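Local coordinates for universal stress protein A-like protein (Arabidopsis thaliana, PDB 2GM3), which binds adenosine monophosphate as a member of the universal stress protein A family, though its cellular role is not established, at residues A[46-51]-A[99-104]; A[127-132]-A[157-162]. All blocks are in the same frame, centred on the assembly; numbering follows the deposited sequence.

Contact 1: A[46-51]-A[99-104]; sequences FKILLL and IGVGCE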
loop_
_atom_site.group_PDB
_atom_site.type_symbol
_atom_site.label_atom_id
_atom_site.label_comp_id
_atom_site.label_asym_id
_atom_site.label_seq_id
_atom_site.Cartn_x
_atom_site.Cartn_y
_atom_site.Cartn_z
ATOM N N PHE A 46 7.225 -14.115 -2.440
ATOM C CA PHE A 46 5.862 -13.593 -2.458
ATOM C C PHE A 46 4.859 -14.611 -2.994
ATOM O O PHE A 46 5.185 -15.412 -3.867
ATOM C CB PHE A 46 5.804 -12.302 -3.296
ATOM C CG PHE A 46 6.623 -11.189 -2.718
ATOM C CD1 PHE A 46 7.982 -11.085 -3.007
ATOM C CD2 PHE A 46 6.051 -10.281 -1.849
ATOM C CE1 PHE A 46 8.742 -10.083 -2.448
ATOM C CE2 PHE A 46 6.793 -9.286 -1.283
ATOM C CZ PHE A 46 8.147 -9.165 -1.582
ATOM N N LYS A 47 3.639 -14.543 -2.479
ATOM C CA LYS A 47 2.520 -15.313 -2.990
ATOM C C LYS A 47 1.350 -14.355 -3.264
ATOM O O LYS A 47 0.976 -13.562 -2.416
ATOM C CB LYS A 47 2.129 -16.387 -1.963
ATOM C CG LYS A 47 0.944 -17.225 -2.382
ATOM C CD LYS A 47 0.728 -18.429 -1.503
ATOM C CE LYS A 47 -0.492 -19.199 -1.991
ATOM N NZ LYS A 47 -0.394 -20.670 -1.667
ATOM N N ILE A 48 0.786 -14.419 -4.454
ATOM C CA ILE A 48 -0.249 -13.492 -4.830
ATOM C C ILE A 48 -1.620 -14.134 -4.607
ATOM O O ILE A 48 -1.874 -15.267 -5.049
ATOM C CB ILE A 48 -0.084 -13.089 -6.266
ATOM C CG1 ILE A 48 1.349 -12.580 -6.493
ATOM C CG2 ILE A 48 -1.138 -12.075 -6.666
ATOM C CD1 ILE A 48 1.837 -11.377 -5.632
ATOM N N LEU A 49 -2.484 -13.428 -3.884
ATOM C CA LEU A 49 -3.839 -13.906 -3.639
ATOM C C LEU A 49 -4.784 -12.983 -4.431
ATOM O O LEU A 49 -4.923 -11.832 -4.108
ATOM C CB LEU A 49 -4.154 -13.915 -2.132
ATOM C CG LEU A 49 -3.162 -14.675 -1.277
ATOM C CD1 LEU A 49 -3.390 -14.374 0.161
ATOM C CD2 LEU A 49 -3.275 -16.174 -1.498
ATOM N N LEU A 50 -5.366 -13.501 -5.504
ATOM C CA LEU A 50 -6.164 -12.696 -6.401
ATOM C C LEU A 50 -7.619 -12.822 -6.048
ATOM O O LEU A 50 -8.177 -13.907 -6.109
ATOM C CB LEU A 50 -5.954 -13.149 -7.827
ATOM C CG LEU A 50 -4.566 -12.985 -8.431
ATOM C CD1 LEU A 50 -4.397 -13.970 -9.517
ATOM C CD2 LEU A 50 -4.401 -11.488 -8.976
ATOM N N LEU A 51 -8.230 -11.714 -5.643
ATOM C CA LEU A 51 -9.628 -11.736 -5.312
ATOM C C LEU A 51 -10.447 -10.848 -6.261
ATOM O O LEU A 51 -10.135 -9.659 -6.451
ATOM C CB LEU A 51 -9.825 -11.324 -3.873
ATOM C CG LEU A 51 -11.252 -10.950 -3.484
ATOM C CD1 LEU A 51 -12.172 -12.149 -3.335
ATOM C CD2 LEU A 51 -11.194 -10.164 -2.178
ATOM N N ILE A 99 5.781 -15.726 -14.873
ATOM C CA ILE A 99 7.003 -15.340 -14.192
ATOM C C ILE A 99 7.335 -16.227 -12.983
ATOM O O ILE A 99 8.317 -15.993 -12.268
ATOM C CB ILE A 99 6.969 -13.849 -13.831
ATOM C CG1 ILE A 99 5.955 -13.567 -12.738
ATOM C CG2 ILE A 99 6.686 -13.008 -15.101
ATOM C CD1 ILE A 99 6.095 -12.166 -12.193
ATOM N N GLY A 100 6.510 -17.247 -12.763
ATOM C CA GLY A 100 6.748 -18.240 -11.714
ATOM C C GLY A 100 6.400 -17.843 -10.275
ATOM O O GLY A 100 6.921 -18.449 -9.332
ATOM N N VAL A 101 5.530 -16.853 -10.097
ATOM C CA VAL A 101 5.043 -16.481 -8.768
ATOM C C VAL A 101 3.847 -17.358 -8.408
ATOM O O VAL A 101 2.875 -17.421 -9.185
ATOM C CB VAL A 101 4.500 -15.005 -8.738
ATOM C CG1 VAL A 101 4.335 -14.514 -7.318
ATOM C CG2 VAL A 101 5.385 -14.051 -9.519
ATOM N N GLY A 102 3.883 -17.987 -7.232
ATOM C CA GLY A 102 2.740 -18.739 -6.725
ATOM C C GLY A 102 1.543 -17.789 -6.566
ATOM O O GLY A 102 1.696 -16.607 -6.187
ATOM N N CYS A 103 0.356 -18.301 -6.875
ATOM C CA CYS A 103 -0.858 -17.543 -6.698
ATOM C C CYS A 103 -2.051 -18.408 -6.342
ATOM O O CYS A 103 -2.066 -19.613 -6.582
ATOM C CB CYS A 103 -1.179 -16.720 -7.959
ATOM S SG CYS A 103 -1.493 -17.680 -9.416
ATOM N N GLU A 104 -3.045 -17.764 -5.763
ATOM C CA GLU A 104 -4.346 -18.337 -5.533
ATOM C C GLU A 104 -5.357 -17.320 -5.972
ATOM O O GLU A 104 -5.234 -16.144 -5.655
ATOM C CB GLU A 104 -4.534 -18.618 -4.059
ATOM C CG GLU A 104 -3.696 -19.769 -3.602
ATOM C CD GLU A 104 -4.180 -20.371 -2.289
ATOM O OE1 GLU A 104 -4.699 -19.641 -1.412
ATOM O OE2 GLU A 104 -4.032 -21.592 -2.142
#

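Contact 2: A[127-132]-A[157-162]; sequences FLVVGS and PVMTIK. With AMP (adenosine monophosphate), chain G.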
loop_
_atom_site.group_PDB
_atom_site.type_symbol
_atom_site.label_atom_id
_atom_site.label_comp_id
_atom_site.label_asym_id
_atom_site.label_seq_id
_atom_site.Cartn_x
_atom_site.Cartn_y
_atom_site.Cartn_z
ATOM N N PHE A 127 -0.394 -7.983 3.023
ATOM C CA PHE A 127 -0.976 -6.757 2.571
ATOM C C PHE A 127 -1.956 -6.877 1.426
ATOM O O PHE A 127 -2.004 -7.897 0.738
ATOM C CB PHE A 127 0.082 -5.683 2.301
ATOM C CG PHE A 127 0.988 -5.934 1.121
ATOM C CD1 PHE A 127 0.865 -5.163 -0.019
ATOM C CD2 PHE A 127 2.029 -6.860 1.195
ATOM C CE1 PHE A 127 1.740 -5.340 -1.108
ATOM C CE2 PHE A 127 2.886 -7.049 0.140
ATOM C CZ PHE A 127 2.751 -6.289 -1.021
ATOM N N LEU A 128 -2.709 -5.795 1.217
ATOM C CA LEU A 128 -3.711 -5.683 0.161
ATOM C C LEU A 128 -3.246 -4.670 -0.877
ATOM O O LEU A 128 -2.872 -3.545 -0.534
ATOM C CB LEU A 128 -5.031 -5.206 0.805
ATOM C CG LEU A 128 -6.219 -4.818 -0.062
ATOM C CD1 LEU A 128 -6.598 -5.992 -0.985
ATOM C CD2 LEU A 128 -7.386 -4.398 0.758
ATOM N N VAL A 129 -3.255 -5.067 -2.136
ATOM C CA VAL A 129 -3.023 -4.144 -3.235
ATOM C C VAL A 129 -4.352 -3.850 -3.954
ATOM O O VAL A 129 -5.071 -4.771 -4.358
ATOM C CB VAL A 129 -2.038 -4.723 -4.255
ATOM C CG1 VAL A 129 -1.832 -3.758 -5.387
ATOM C CG2 VAL A 129 -0.698 -5.076 -3.614
ATOM N N VAL A 130 -4.671 -2.570 -4.086
ATOM C CA VAL A 130 -5.800 -2.141 -4.855
ATOM C C VAL A 130 -5.289 -1.087 -5.791
ATOM O O VAL A 130 -4.388 -0.307 -5.439
ATOM C CB VAL A 130 -6.967 -1.545 -3.958
ATOM C CG1 VAL A 130 -7.612 -2.657 -3.113
ATOM C CG2 VAL A 130 -6.454 -0.436 -3.044
ATOM N N GLY A 131 -5.850 -1.076 -6.991
ATOM C CA GLY A 131 -5.683 0.021 -7.904
ATOM C C GLY A 131 -6.542 1.151 -7.368
ATOM O O GLY A 131 -7.253 0.969 -6.381
ATOM N N SER A 132 -6.466 2.317 -8.006
ATOM C CA SER A 132 -7.267 3.443 -7.612
ATOM C C SER A 132 -7.404 4.379 -8.790
ATOM O O SER A 132 -6.442 4.615 -9.509
ATOM C CB SER A 132 -6.616 4.170 -6.440
ATOM O OG SER A 132 -7.238 5.437 -6.249
ATOM N N PRO A 157 -2.011 -3.861 6.007
ATOM C CA PRO A 157 -1.454 -2.813 5.135
ATOM C C PRO A 157 -2.111 -2.772 3.765
ATOM O O PRO A 157 -2.416 -3.818 3.182
ATOM C CB PRO A 157 0.003 -3.237 4.973
ATOM C CG PRO A 157 0.312 -3.910 6.322
ATOM C CD PRO A 157 -0.957 -4.682 6.633
ATOM N N VAL A 158 -2.331 -1.569 3.265
ATOM C CA VAL A 158 -2.953 -1.375 1.979
ATOM C C VAL A 158 -2.023 -0.552 1.091
ATOM O O VAL A 158 -1.527 0.475 1.504
ATOM C CB VAL A 158 -4.368 -0.670 2.095
ATOM C CG1 VAL A 158 -5.041 -0.643 0.748
ATOM C CG2 VAL A 158 -5.285 -1.402 3.067
HETATM N N MSE A 159 -1.787 -1.043 -0.107
HETATM C CA MSE A 159 -0.986 -0.393 -1.086
HETATM C C MSE A 159 -1.987 0.073 -2.117
HETATM O O MSE A 159 -2.689 -0.759 -2.705
HETATM C CB MSE A 159 -0.068 -1.431 -1.731
HETATM C CG MSE A 159 0.724 -0.879 -2.897
HETATM SE SE MSE A 159 2.085 0.349 -2.247
HETATM C CE MSE A 159 3.341 -0.914 -1.870
ATOM N N THR A 160 -2.075 1.385 -2.332
ATOM C CA THR A 160 -2.941 1.930 -3.365
ATOM C C THR A 160 -2.060 2.439 -4.492
ATOM O O THR A 160 -1.182 3.281 -4.267
ATOM C CB THR A 160 -3.845 3.109 -2.886
ATOM O OG1 THR A 160 -3.032 4.096 -2.281
ATOM C CG2 THR A 160 -4.778 2.673 -1.847
ATOM N N ILE A 161 -2.302 1.911 -5.699
ATOM C CA ILE A 161 -1.557 2.267 -6.892
ATOM C C ILE A 161 -2.498 2.885 -7.883
ATOM O O ILE A 161 -3.507 2.288 -8.209
ATOM C CB ILE A 161 -0.882 1.003 -7.521
ATOM C CG1 ILE A 161 0.044 0.340 -6.486
ATOM C CG2 ILE A 161 -0.104 1.357 -8.821
ATOM C CD1 ILE A 161 0.042 -1.106 -6.501
ATOM N N LYS A 162 -2.163 4.092 -8.334
ATOM C CA LYS A 162 -2.924 4.847 -9.308
ATOM C C LYS A 162 -2.350 4.584 -10.667
ATOM O O LYS A 162 -1.233 4.115 -10.776
ATOM C CB LYS A 162 -2.855 6.344 -9.050
ATOM C CG LYS A 162 -3.660 6.783 -7.835
ATOM C CD LYS A 162 -3.223 8.193 -7.390
ATOM C CE LYS A 162 -3.740 8.540 -5.991
ATOM N NZ LYS A 162 -2.685 9.343 -5.206
HETATM P P AMP G . -11.452 2.834 -6.858
HETATM O O1P AMP G . -12.794 2.367 -6.923
HETATM O O2P AMP G . -10.983 3.540 -8.075
HETATM O O3P AMP G . -11.040 3.533 -5.653
HETATM O "O5'" AMP G . -10.488 1.567 -6.818
HETATM C "C5'" AMP G . -10.432 0.689 -7.920
HETATM C "C4'" AMP G . -9.824 -0.584 -7.395
HETATM O "O4'" AMP G . -10.717 -1.264 -6.448
HETATM C "C3'" AMP G . -9.558 -1.592 -8.477
HETATM O "O3'" AMP G . -8.279 -1.259 -9.090
HETATM C "C2'" AMP G . -9.461 -2.873 -7.663
HETATM O "O2'" AMP G . -8.140 -2.977 -7.129
HETATM C "C1'" AMP G . -10.476 -2.660 -6.545
HETATM N N9 AMP G . -11.785 -3.172 -6.996
HETATM C C8 AMP G . -12.810 -2.478 -7.542
HETATM N N7 AMP G . -13.819 -3.324 -7.816
HETATM C C5 AMP G . -13.453 -4.545 -7.406
HETATM C C6 AMP G . -14.052 -5.808 -7.395
HETATM N N6 AMP G . -15.266 -6.030 -7.863
HETATM N N1 AMP G . -13.362 -6.831 -6.904
HETATM C C2 AMP G . -12.139 -6.706 -6.429
HETATM N N3 AMP G . -11.528 -5.531 -6.410
HETATM C C4 AMP G . -12.161 -4.442 -6.888
#

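Contact 1: A[46-51]-A[99-104]
I48 and C103 sit beside each other on neighbouring parallel strands, and the backbone of I48 is held on both of its polar atoms. I48 N gives a nearly straight bond (173°) to G102 O at 2.9 Å, while I48 O accepts from E104 N at 2.8 Å. The next bond, from L50 N to E104 O, is 2.7 Å long. K47 and L49 turn their own backbone bonds the other way, to strand 6-11, which makes segment 46-51 an interior strand.

The tight side is the face bearing I48 and L50. There V101, whose CG1 lies anti to the backbone N (chi1 -165°), brings that methyl to 3.7 Å from I48 CG1, and V8 also packs on I48. These branched aliphatics suit a dry layer. L50 lies under helix 81-99, whose V93 packs on both L50 and C103; the small thiol of C103 fits at the partly open margin. G100 ends that helix in a Schellman motif, with a positive phi that a glycine adopts readily, and the chain can then turn into the strand.

The other face is looser. K47, extended throughout, crosses E104 so that K47 CE lies 3.6 Å from E104 CG, and the salt bridge from K47 NZ to E104 OE2 is long, at 3.8 Å. Long flexible charged chains suit this more open border, though E104 OE1 also lies 3.7 Å from CD2 of the buried L49. An alanine in place of K47 would probably leave the E104 carboxylate without this positive partner and uncover its CG.

The two strands, joined through helices 71-77 and 81-99, form a beta-alpha-beta crossover at one side of the parallel sheet, as in the nucleotide-binding alpha/beta fold of universal stress proteins.

Contact 2: A[127-132]-A[157-162]
L128 O accepts from M159 N on the neighbouring strand, at 2.8 Å and nearly straight (172°), and takes a weaker CA-H...O contact from V158 CA, 3.3 Å away. L128 N donates to P157 O, and V130 repeats the pattern with M159 O and I161 N. G131 still pairs with I161, but G131 N points the other way, to the side where V129 bonds strand 6-11, and binds AMP O2' at 3.0 Å. Glycine fits because a CB would hit the ribose O3'. The segments are the strands of a beta-alpha-beta crossover through helix 146-153, with the nucleotide at the C-terminal end of strand 127-132, as usual in this fold.

On the face covered by helix 25-39, V129 CG1 presses on I161 CD1 at 3.4 Å, while the V129 and M159 side chains lie side by side, V129 CG2 nearest M159 CB. On the opposite face, under S147 and V151 of helix 146-153, V130 CG2 meets T160 CG2 at 3.7 Å. Beta-branched V129, V130, V158, T160 and I161 suit extended strands and fill both layers. S132 OG bonds G134 N. The F127 ring, M159 CB at its edge, meets W33 of the second subunit, whose V151 O receives K162 NZ.

In the fold
Contacts 1 and 2 lie in the same five-stranded parallel sheet, with strand 6-11 between strands 46-54 and 127-132, and their centres are about 15 Å apart. Contact 2 is buried except at K162 and mostly aliphatic in its middle, with polar residues toward the C-terminal end; its strand 158-162 is continued by an antiparallel ladder with the second subunit. Contact 1 is only partly buried, and its lysine-glutamate pair marks the more open border. Helix 25-39 reaches both, through F46 and L50 in one and V129 and I161 in the other. L51, which takes no part in contact 1, touches AMP, whereas in contact 2 a paired residue, G131, bonds it through its N-H.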